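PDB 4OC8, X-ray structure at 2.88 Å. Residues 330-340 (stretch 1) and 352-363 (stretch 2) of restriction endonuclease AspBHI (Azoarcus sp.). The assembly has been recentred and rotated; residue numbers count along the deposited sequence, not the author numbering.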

ATOM      1  N   PHE A 330      -6.366  -0.803  10.035  1.00 39.64           N
ATOM      2  CA  PHE A 330      -6.618  -2.210   9.738  1.00 41.16           C
ATOM      3  C   PHE A 330      -5.851  -3.192  10.633  1.00 39.72           C
ATOM      4  O   PHE A 330      -5.120  -2.793  11.541  1.00 39.61           O
ATOM      5  CB  PHE A 330      -6.349  -2.500   8.258  1.00 37.06           C
ATOM      6  CG  PHE A 330      -4.909  -2.358   7.857  1.00 41.87           C
ATOM      7  CD1 PHE A 330      -4.349  -1.102   7.650  1.00 40.29           C
ATOM      8  CD2 PHE A 330      -4.118  -3.481   7.668  1.00 32.20           C
ATOM      9  CE1 PHE A 330      -3.024  -0.972   7.271  1.00 33.05           C
ATOM     10  CE2 PHE A 330      -2.798  -3.359   7.288  1.00 32.49           C
ATOM     11  CZ  PHE A 330      -2.248  -2.102   7.088  1.00 36.87           C
ATOM     12  N   GLY A 331      -6.040  -4.482  10.373  1.00 32.63           N
ATOM     13  CA  GLY A 331      -5.348  -5.519  11.110  1.00 36.96           C
ATOM     14  C   GLY A 331      -4.836  -6.633  10.213  1.00 42.25           C
ATOM     15  O   GLY A 331      -5.444  -6.941   9.191  1.00 47.91           O
ATOM     16  N   VAL A 332      -3.706  -7.226  10.588  1.00 37.65           N
ATOM     17  CA  VAL A 332      -3.164  -8.385   9.889  1.00 37.92           C
ATOM     18  C   VAL A 332      -3.163  -9.583  10.830  1.00 37.99           C
ATOM     19  O   VAL A 332      -2.734  -9.480  11.977  1.00 40.49           O
ATOM     20  CB  VAL A 332      -1.710  -8.154   9.407  1.00 35.95           C
ATOM     21  CG1 VAL A 332      -1.269  -9.285   8.491  1.00 36.47           C
ATOM     22  CG2 VAL A 332      -1.573  -6.826   8.701  1.00 29.99           C
ATOM     23  N   LEU A 333      -3.654 -10.716  10.342  1.00 38.49           N
ATOM     24  CA  LEU A 333      -3.654 -11.945  11.117  1.00 32.70           C
ATOM     25  C   LEU A 333      -2.824 -12.987  10.407  1.00 36.59           C
ATOM     26  O   LEU A 333      -3.222 -13.496   9.362  1.00 49.63           O
ATOM     27  CB  LEU A 333      -5.075 -12.471  11.315  1.00 32.71           C
ATOM     28  CG  LEU A 333      -5.173 -13.815  12.039  1.00 36.16           C
ATOM     29  CD1 LEU A 333      -6.075 -13.700  13.250  1.00 41.06           C
ATOM     30  CD2 LEU A 333      -5.673 -14.905  11.107  1.00 41.70           C
ATOM     31  N   VAL A 334      -1.666 -13.302  10.972  1.00 41.21           N
ATOM     32  CA  VAL A 334      -0.804 -14.337  10.418  1.00 42.84           C
ATOM     33  C   VAL A 334      -1.000 -15.638  11.191  1.00 40.76           C
ATOM     34  O   VAL A 334      -1.014 -15.640  12.416  1.00 46.76           O
ATOM     35  CB  VAL A 334       0.674 -13.913  10.467  1.00 34.96           C
ATOM     36  CG1 VAL A 334       1.568 -15.017   9.923  1.00 28.95           C
ATOM     37  CG2 VAL A 334       0.873 -12.622   9.690  1.00 34.57           C
ATOM     38  N   THR A 335      -1.169 -16.740  10.475  1.00 38.26           N
ATOM     39  CA  THR A 335      -1.359 -18.028  11.123  1.00 43.53           C
ATOM     40  C   THR A 335      -0.764 -19.169  10.311  1.00 43.37           C
ATOM     41  O   THR A 335      -0.852 -19.187   9.081  1.00 42.67           O
ATOM     42  CB  THR A 335      -2.848 -18.325  11.376  1.00 48.59           C
ATOM     43  OG1 THR A 335      -2.997 -19.694  11.777  1.00 44.74           O
ATOM     44  CG2 THR A 335      -3.662 -18.082  10.117  1.00 41.55           C
ATOM     45  N   THR A 336      -0.162 -20.123  11.013  1.00 38.27           N
ATOM     46  CA  THR A 336       0.367 -21.326  10.379  1.00 45.49           C
ATOM     47  C   THR A 336      -0.735 -22.365  10.168  1.00 45.90           C
ATOM     48  O   THR A 336      -0.463 -23.503   9.796  1.00 41.26           O
ATOM     49  CB  THR A 336       1.514 -21.941  11.204  1.00 46.08           C
ATOM     50  OG1 THR A 336       1.190 -21.884  12.601  1.00 40.14           O
ATOM     51  CG2 THR A 336       2.805 -21.180  10.958  1.00 42.32           C
ATOM     52  N   SER A 337      -1.977 -21.965  10.412  1.00 42.68           N
ATOM     53  CA  SER A 337      -3.122 -22.828  10.169  1.00 39.91           C
ATOM     54  C   SER A 337      -4.128 -22.112   9.279  1.00 46.32           C
ATOM     55  O   SER A 337      -3.766 -21.205   8.535  1.00 48.06           O
ATOM     56  CB  SER A 337      -3.778 -23.203  11.492  1.00 48.95           C
ATOM     57  OG  SER A 337      -4.974 -23.927  11.284  1.00 52.13           O
ATOM     58  N   TYR A 338      -5.390 -22.522   9.360  1.00 52.54           N
ATOM     59  CA  TYR A 338      -6.450 -21.904   8.570  1.00 40.80           C
ATOM     60  C   TYR A 338      -7.496 -21.232   9.457  1.00 44.90           C
ATOM     61  O   TYR A 338      -7.591 -21.516  10.650  1.00 46.68           O
ATOM     62  CB  TYR A 338      -7.127 -22.947   7.686  1.00 47.09           C
ATOM     63  CG  TYR A 338      -8.113 -23.832   8.422  1.00 54.46           C
ATOM     64  CD1 TYR A 338      -7.674 -24.843   9.271  1.00 51.16           C
ATOM     65  CD2 TYR A 338      -9.484 -23.664   8.260  1.00 49.79           C
ATOM     66  CE1 TYR A 338      -8.571 -25.655   9.942  1.00 52.53           C
ATOM     67  CE2 TYR A 338     -10.385 -24.472   8.925  1.00 61.50           C
ATOM     68  CZ  TYR A 338      -9.926 -25.467   9.762  1.00 63.18           C
ATOM     69  OH  TYR A 338     -10.829 -26.267  10.427  1.00 51.61           O
ATOM     70  N   VAL A 339      -8.272 -20.330   8.863  1.00 48.21           N
ATOM     71  CA  VAL A 339      -9.390 -19.689   9.545  1.00 40.84           C
ATOM     72  C   VAL A 339     -10.692 -20.387   9.154  1.00 48.52           C
ATOM     73  O   VAL A 339     -10.974 -20.546   7.966  1.00 48.84           O
ATOM     74  CB  VAL A 339      -9.488 -18.206   9.163  1.00 35.69           C
ATOM     75  CG1 VAL A 339     -10.670 -17.557   9.857  1.00 40.10           C
ATOM     76  CG2 VAL A 339      -8.200 -17.488   9.511  1.00 36.93           C
ATOM     77  N   ASP A 340     -11.484 -20.798  10.144  1.00 51.90           N
ATOM     78  CA  ASP A 340     -12.692 -21.582   9.865  1.00 54.35           C
ATOM     79  C   ASP A 340     -13.779 -20.794   9.139  1.00 56.73           C
ATOM     80  O   ASP A 340     -13.679 -19.575   8.988  1.00 53.58           O
ATOM     81  CB  ASP A 340     -13.251 -22.264  11.127  1.00 57.66           C
ATOM     82  CG  ASP A 340     -13.890 -21.288  12.122  1.00 65.23           C
ATOM     83  OD1 ASP A 340     -14.195 -20.127  11.771  1.00 63.66           O
ATOM     84  OD2 ASP A 340     -14.106 -21.705  13.281  1.00 62.85           O
TER
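Stretch 2 352-363: HPVILTTAQDIV

What forms the apolar centre of the contact? Two layers do, one on each face of the sheet in which the two strands pair. On one face Ile355, with chi1 m and chi2 t, brings its CD1 to 4.2 Å from Val332 CG2 and also to 4.2 Å from Phe330 CE2, so the tip of the isoleucine bridges two residues of the same strand. Farther along this face, Thr357 sets its CB 4.1 Å from Val334 CG2. On the other face Leu356 carries its CD2 to 3.8 Å from Leu333 CD2 and 4.1 Å from Val339 CG2; Val339 lies in the loop after the strand, and its CA-to-CB bond points toward stretch 2.

How does the backbone of stretch 2 run between these two layers? Residues 354-357 are an extended strand lying parallel to strand 330-335, with 13° between their directions and axes 4.6 Å apart at the closest. The register advances one residue at a time, from Gly331 beside Val354 through Val332 with Ile355 and Leu333 with Leu356 to Val334 with Thr357. Paired side chains therefore share a face, and successive pairs alternate between the two faces. Gly331 adds no side chain to the face where Val354 lies.

What holds that register? A ladder of five backbone hydrogen bonds crosses the gap. Gly331 N donates to Pro353 O at 3.0 Å, and Ile355 N returns a bond to Gly331 O at 2.8 Å. Leu333 N then reaches Ile355 O at 2.8 Å, Thr357 N reaches Leu333 O at 2.8 Å, and Thr335 N closes the series on Thr357 O at 2.9 Å. Gly331, Leu333, Ile355 and Thr357 each use both N and O in the ladder, the usual pattern of parallel strands, in which a residue bonds to two that flank its partner.

What happens where the strands end? Stretch 2 turns at Thr358 into a helix, 359-363 within this stretch, whose axis makes 86° with strand 330-335 and passes 8.3 Å from it. Ile362 points back toward stretch 1, its CD1 4.0 Å from both Val334 CG1 and Thr336 CG2, so the first turn of the helix extends the apolar packing. At the polar edge Ala359 N makes a weak hydrogen bond to Ser337 O at 3.3 Å. Each stretch also has a side-chain hydrogen bond of its own near this end: Ser337 N bonds Thr335 OG1 at 2.8 Å, and Thr358 N bonds Asp361 OD2 at 3.2 Å.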

ATOM      1  N   HIS A 352     -14.910  -6.052   8.030  1.00 56.52           N
ATOM      2  CA  HIS A 352     -13.742  -5.746   8.850  1.00 49.58           C
ATOM      3  C   HIS A 352     -12.478  -5.636   8.003  1.00 55.85           C
ATOM      4  O   HIS A 352     -12.212  -6.493   7.157  1.00 55.60           O
ATOM      5  CB  HIS A 352     -13.544  -6.823   9.915  1.00 55.46           C
ATOM      6  CG  HIS A 352     -14.647  -6.892  10.919  1.00 60.61           C
ATOM      7  ND1 HIS A 352     -14.814  -5.943  11.909  1.00 67.35           N
ATOM      8  CD2 HIS A 352     -15.640  -7.795  11.096  1.00 62.83           C
ATOM      9  CE1 HIS A 352     -15.861  -6.259  12.645  1.00 67.27           C
ATOM     10  NE2 HIS A 352     -16.382  -7.381  12.174  1.00 67.95           N
ATOM     11  N   PRO A 353     -11.688  -4.577   8.226  1.00 45.44           N
ATOM     12  CA  PRO A 353     -10.435  -4.404   7.487  1.00 38.79           C
ATOM     13  C   PRO A 353      -9.338  -5.321   8.021  1.00 42.01           C
ATOM     14  O   PRO A 353      -8.345  -4.841   8.563  1.00 46.16           O
ATOM     15  CB  PRO A 353     -10.083  -2.934   7.740  1.00 32.82           C
ATOM     16  CG  PRO A 353     -10.718  -2.614   9.033  1.00 38.78           C
ATOM     17  CD  PRO A 353     -11.972  -3.440   9.117  1.00 44.46           C
ATOM     18  N   VAL A 354      -9.516  -6.630   7.862  1.00 44.44           N
ATOM     19  CA  VAL A 354      -8.568  -7.599   8.409  1.00 36.58           C
ATOM     20  C   VAL A 354      -7.989  -8.509   7.336  1.00 35.76           C
ATOM     21  O   VAL A 354      -8.724  -9.232   6.671  1.00 46.83           O
ATOM     22  CB  VAL A 354      -9.229  -8.472   9.493  1.00 34.44           C
ATOM     23  CG1 VAL A 354      -8.357  -9.668   9.819  1.00 39.24           C
ATOM     24  CG2 VAL A 354      -9.496  -7.657  10.737  1.00 40.90           C
ATOM     25  N   ILE A 355      -6.669  -8.471   7.172  1.00 40.67           N
ATOM     26  CA  ILE A 355      -5.974  -9.365   6.246  1.00 39.22           C
ATOM     27  C   ILE A 355      -5.773 -10.726   6.892  1.00 41.10           C
ATOM     28  O   ILE A 355      -5.281 -10.817   8.010  1.00 41.48           O
ATOM     29  CB  ILE A 355      -4.586  -8.827   5.861  1.00 35.11           C
ATOM     30  CG1 ILE A 355      -4.699  -7.439   5.234  1.00 36.20           C
ATOM     31  CG2 ILE A 355      -3.889  -9.783   4.911  1.00 31.65           C
ATOM     32  CD1 ILE A 355      -3.369  -6.796   4.955  1.00 30.46           C
ATOM     33  N   LEU A 356      -6.148 -11.784   6.184  1.00 41.10           N
ATOM     34  CA  LEU A 356      -6.006 -13.136   6.708  1.00 38.17           C
ATOM     35  C   LEU A 356      -4.896 -13.892   5.989  1.00 42.04           C
ATOM     36  O   LEU A 356      -5.102 -14.436   4.903  1.00 41.77           O
ATOM     37  CB  LEU A 356      -7.327 -13.906   6.598  1.00 36.85           C
ATOM     38  CG  LEU A 356      -8.534 -13.345   7.357  1.00 33.80           C
ATOM     39  CD1 LEU A 356      -9.793 -14.089   6.965  1.00 30.37           C
ATOM     40  CD2 LEU A 356      -8.309 -13.426   8.860  1.00 43.26           C
ATOM     41  N   THR A 357      -3.721 -13.927   6.608  1.00 43.00           N
ATOM     42  CA  THR A 357      -2.577 -14.640   6.061  1.00 37.56           C
ATOM     43  C   THR A 357      -2.529 -16.050   6.628  1.00 39.73           C
ATOM     44  O   THR A 357      -2.138 -16.249   7.775  1.00 47.15           O
ATOM     45  CB  THR A 357      -1.268 -13.927   6.417  1.00 40.44           C
ATOM     46  OG1 THR A 357      -1.419 -12.520   6.207  1.00 44.89           O
ATOM     47  CG2 THR A 357      -0.127 -14.440   5.563  1.00 41.77           C
ATOM     48  N   THR A 358      -2.930 -17.026   5.822  1.00 38.67           N
ATOM     49  CA  THR A 358      -2.960 -18.416   6.255  1.00 38.88           C
ATOM     50  C   THR A 358      -1.702 -19.162   5.828  1.00 41.33           C
ATOM     51  O   THR A 358      -0.766 -18.561   5.303  1.00 46.56           O
ATOM     52  CB  THR A 358      -4.200 -19.135   5.709  1.00 43.77           C
ATOM     53  OG1 THR A 358      -4.106 -19.254   4.284  1.00 43.32           O
ATOM     54  CG2 THR A 358      -5.447 -18.355   6.070  1.00 33.66           C
ATOM     55  N   ALA A 359      -1.689 -20.472   6.053  1.00 35.23           N
ATOM     56  CA  ALA A 359      -0.501 -21.286   5.815  1.00 43.73           C
ATOM     57  C   ALA A 359      -0.017 -21.238   4.364  1.00 48.39           C
ATOM     58  O   ALA A 359       1.182 -21.094   4.105  1.00 48.73           O
ATOM     59  CB  ALA A 359      -0.748 -22.721   6.250  1.00 48.61           C
ATOM     60  N   GLN A 360      -0.950 -21.361   3.423  1.00 46.57           N
ATOM     61  CA  GLN A 360      -0.617 -21.287   2.007  1.00 47.68           C
ATOM     62  C   GLN A 360       0.041 -19.943   1.695  1.00 46.72           C
ATOM     63  O   GLN A 360       1.023 -19.868   0.948  1.00 46.35           O
ATOM     64  CB  GLN A 360      -1.870 -21.489   1.151  1.00 42.78           C
ATOM     65  CG  GLN A 360      -1.614 -21.449  -0.344  1.00 46.29           C
ATOM     66  CD  GLN A 360      -0.488 -22.373  -0.768  1.00 55.47           C
ATOM     67  OE1 GLN A 360      -0.440 -23.537  -0.371  1.00 60.35           O
ATOM     68  NE2 GLN A 360       0.432 -21.854  -1.573  1.00 61.35           N
ATOM     69  N   ASP A 361      -0.495 -18.888   2.295  1.00 40.61           N
ATOM     70  CA  ASP A 361       0.037 -17.550   2.101  1.00 38.22           C
ATOM     71  C   ASP A 361       1.463 -17.441   2.633  1.00 43.97           C
ATOM     72  O   ASP A 361       2.328 -16.830   2.000  1.00 50.31           O
ATOM     73  CB  ASP A 361      -0.880 -16.515   2.751  1.00 38.08           C
ATOM     74  CG  ASP A 361      -2.248 -16.459   2.092  1.00 49.98           C
ATOM     75  OD1 ASP A 361      -2.320 -16.685   0.864  1.00 64.26           O
ATOM     76  OD2 ASP A 361      -3.250 -16.195   2.791  1.00 41.21           O
ATOM     77  N   ILE A 362       1.713 -18.053   3.786  1.00 39.73           N
ATOM     78  CA  ILE A 362       3.062 -18.094   4.334  1.00 37.11           C
ATOM     79  C   ILE A 362       3.996 -18.835   3.378  1.00 41.49           C
ATOM     80  O   ILE A 362       5.137 -18.422   3.162  1.00 44.00           O
ATOM     81  CB  ILE A 362       3.095 -18.747   5.731  1.00 36.83           C
ATOM     82  CG1 ILE A 362       2.278 -17.916   6.720  1.00 39.33           C
ATOM     83  CG2 ILE A 362       4.527 -18.887   6.228  1.00 37.56           C
ATOM     84  CD1 ILE A 362       2.292 -18.461   8.128  1.00 42.69           C
ATOM     85  N   VAL A 363       3.498 -19.917   2.791  1.00 39.03           N
ATOM     86  CA  VAL A 363       4.278 -20.670   1.820  1.00 40.12           C
ATOM     87  C   VAL A 363       4.662 -19.807   0.617  1.00 51.16           C
ATOM     88  O   VAL A 363       5.819 -19.817   0.177  1.00 50.17           O
ATOM     89  CB  VAL A 363       3.522 -21.914   1.344  1.00 44.11           C
ATOM     90  CG1 VAL A 363       4.278 -22.597   0.221  1.00 51.80           C
ATOM     91  CG2 VAL A 363       3.311 -22.866   2.503  1.00 52.07           C
TER